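Long-range contact in peptidase, zinc-dependent (Methanocorpusculum labreanum, PDB 3LMC), which is probably a zinc-dependent metallopeptidase of family M54 that hydrolyses peptide bonds, and also binds an iron ion at a second metal site: residues G109-P113 with E150-L154. Numbering follows the deposited sequence.
Sequences GLAYP and EIGHL. With ZN (zinc ion), chain C.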
ATOM      1  N   GLY A 109       7.087   1.848   2.078  1.00 15.78           N
ATOM      2  CA  GLY A 109       5.674   1.875   2.432  1.00 14.71           C
ATOM      3  C   GLY A 109       5.471   1.874   3.932  1.00 17.89           C
ATOM      4  O   GLY A 109       6.435   1.795   4.685  1.00 16.73           O
ATOM      5  N   LEU A 110       4.216   1.939   4.375  1.00 15.65           N
ATOM      6  CA  LEU A 110       3.919   1.992   5.793  1.00 16.56           C
ATOM      7  C   LEU A 110       2.454   1.652   6.001  1.00 20.61           C
ATOM      8  O   LEU A 110       1.637   1.864   5.107  1.00 17.31           O
ATOM      9  CB  LEU A 110       4.198   3.392   6.330  1.00 12.67           C
ATOM     10  CG  LEU A 110       4.256   3.556   7.841  1.00 22.10           C
ATOM     11  CD1 LEU A 110       5.428   2.758   8.387  1.00 25.23           C
ATOM     12  CD2 LEU A 110       4.407   5.012   8.196  1.00 20.73           C
ATOM     13  N   ALA A 111       2.116   1.132   7.176  1.00 15.12           N
ATOM     14  CA  ALA A 111       0.732   0.753   7.458  1.00 12.96           C
ATOM     15  C   ALA A 111       0.319   1.318   8.801  1.00 18.50           C
ATOM     16  O   ALA A 111       1.162   1.487   9.682  1.00 17.24           O
ATOM     17  CB  ALA A 111       0.592  -0.761   7.457  1.00 14.45           C
ATOM     18  N   TYR A 112      -0.971   1.634   8.938  1.00 20.41           N
ATOM     19  CA  TYR A 112      -1.546   2.083  10.201  1.00 15.95           C
ATOM     20  C   TYR A 112      -2.682   1.121  10.519  1.00 17.80           C
ATOM     21  O   TYR A 112      -3.846   1.403  10.228  1.00 17.86           O
ATOM     22  CB  TYR A 112      -2.091   3.502  10.071  1.00 22.81           C
ATOM     23  CG  TYR A 112      -2.296   4.232  11.390  1.00 33.07           C
ATOM     24  CD1 TYR A 112      -1.818   5.529  11.568  1.00 40.46           C
ATOM     25  CD2 TYR A 112      -2.952   3.627  12.455  1.00 40.10           C
ATOM     26  CE1 TYR A 112      -1.995   6.210  12.762  1.00 44.01           C
ATOM     27  CE2 TYR A 112      -3.134   4.299  13.664  1.00 48.11           C
ATOM     28  CZ  TYR A 112      -2.655   5.594  13.807  1.00 49.82           C
ATOM     29  OH  TYR A 112      -2.822   6.274  14.994  1.00 54.06           O
ATOM     30  N   PRO A 113      -2.343  -0.032  11.103  1.00 15.53           N
ATOM     31  CA  PRO A 113      -3.295  -1.136  11.244  1.00 18.91           C
ATOM     32  C   PRO A 113      -4.574  -0.710  11.947  1.00 20.81           C
ATOM     33  O   PRO A 113      -5.670  -1.152  11.577  1.00 23.94           O
ATOM     34  CB  PRO A 113      -2.529  -2.149  12.101  1.00 25.67           C
ATOM     35  CG  PRO A 113      -1.084  -1.875  11.794  1.00 25.07           C
ATOM     36  CD  PRO A 113      -1.021  -0.366  11.655  1.00 21.25           C
ATOM     37  N   GLU A 150       2.286  -4.372   3.268  1.00 16.17           N
ATOM     38  CA  GLU A 150       1.567  -3.359   4.016  1.00 17.28           C
ATOM     39  C   GLU A 150       0.143  -3.783   4.338  1.00 19.04           C
ATOM     40  O   GLU A 150      -0.308  -3.584   5.456  1.00 17.60           O
ATOM     41  CB  GLU A 150       1.536  -2.035   3.255  1.00 18.61           C
ATOM     42  CG  GLU A 150       2.906  -1.492   2.849  1.00 21.58           C
ATOM     43  CD  GLU A 150       3.878  -1.416   4.010  1.00 32.99           C
ATOM     44  OE1 GLU A 150       3.504  -1.760   5.151  1.00 37.24           O
ATOM     45  OE2 GLU A 150       5.030  -1.002   3.789  1.00 39.31           O
ATOM     46  N   ILE A 151      -0.553  -4.362   3.360  1.00 13.03           N
ATOM     47  CA  ILE A 151      -1.930  -4.813   3.550  1.00 16.79           C
ATOM     48  C   ILE A 151      -2.027  -5.986   4.526  1.00 23.68           C
ATOM     49  O   ILE A 151      -3.022  -6.133   5.241  1.00 21.65           O
ATOM     50  CB  ILE A 151      -2.588  -5.234   2.222  1.00 13.71           C
ATOM     51  CG1 ILE A 151      -2.928  -3.989   1.383  1.00 16.31           C
ATOM     52  CG2 ILE A 151      -3.869  -6.008   2.507  1.00 14.31           C
ATOM     53  CD1 ILE A 151      -3.330  -4.313  -0.075  1.00 18.25           C
ATOM     54  N   GLY A 152      -1.000  -6.831   4.539  1.00 21.03           N
ATOM     55  CA  GLY A 152      -0.930  -7.900   5.508  1.00 16.26           C
ATOM     56  C   GLY A 152      -0.945  -7.323   6.913  1.00 21.11           C
ATOM     57  O   GLY A 152      -1.678  -7.813   7.764  1.00 24.35           O
ATOM     58  N   HIS A 153      -0.140  -6.285   7.156  1.00 20.80           N
ATOM     59  CA  HIS A 153      -0.168  -5.572   8.442  1.00 23.93           C
ATOM     60  C   HIS A 153      -1.581  -5.127   8.848  1.00 23.52           C
ATOM     61  O   HIS A 153      -1.966  -5.206  10.004  1.00 23.61           O
ATOM     62  CB  HIS A 153       0.689  -4.316   8.376  1.00 20.27           C
ATOM     63  CG  HIS A 153       2.155  -4.567   8.405  1.00 21.81           C
ATOM     64  ND1 HIS A 153       2.745  -5.441   9.291  1.00 23.22           N
ATOM     65  CD2 HIS A 153       3.166  -4.011   7.693  1.00 20.91           C
ATOM     66  CE1 HIS A 153       4.052  -5.434   9.105  1.00 22.38           C
ATOM     67  NE2 HIS A 153       4.332  -4.571   8.145  1.00 23.43           N
ATOM     68  N   LEU A 154      -2.341  -4.614   7.890  1.00 21.20           N
ATOM     69  CA  LEU A 154      -3.705  -4.186   8.180  1.00 18.13           C
ATOM     70  C   LEU A 154      -4.556  -5.351   8.723  1.00 23.99           C
ATOM     71  O   LEU A 154      -5.567  -5.144   9.405  1.00 22.57           O
ATOM     72  CB  LEU A 154      -4.328  -3.568   6.923  1.00 18.50           C
ATOM     73  CG  LEU A 154      -4.273  -2.038   6.820  1.00 21.65           C
ATOM     74  CD1 LEU A 154      -3.129  -1.409   7.618  1.00 19.85           C
ATOM     75  CD2 LEU A 154      -4.278  -1.575   5.381  1.00 14.93           C
TER
HETATM   76 ZN    ZN C 212       6.300  -3.820   7.496  1.00 38.63          ZN
HETATM   77  O   HOH W   1      -6.633  -2.615   9.679  1.00 29.31           O
HETATM   78  O   HOH W   2       5.831  -1.580   6.885  1.00 23.59           O
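E150 lays its carboxylate against the backbone of G109 and L110, where the edge strand 106-112 passes the zinc-binding helix 136-154. This helix carries the HExxH sequence pattern, with E150 and H153 as its second and last residues. Both histidines of the pattern bind zinc, and H159 as third ligand fits the longer HExxHxxGxxH motif, consistent with a metallopeptidase site. Strand and helix segments run nearly parallel, at 10°, with axes 7.5 Å apart.

The E150 chain bends at chi2 (-52°), so the carboxylate runs beside G109 and L110 and brings OE1 to the zinc-bound water. OE1 accepts a hydrogen bond from this water at 2.9 Å and lies at the edge of the H153 ring, in its plane. OE2 lies 3.1 Å from L110 N, but the angle is poor for a hydrogen bond. H153 NE2 binds the zinc at 2.2 Å. H153 ND1 is hydrogen-bonded to L157 O, which helps fix the ring's rotation. Replacing E150 by alanine is likely to leave the zinc-bound water without this acceptor and a gap beside G109 and L110.

A111 points its CB at the helix and meets H153 CB at 3.7 Å. L154 reaches across with CD1, touching A111 CB and, at 3.6 Å, P113 CA. Just past the strand, a second water donates to both P113 O and L154 O, at 2.6 and 2.8 Å.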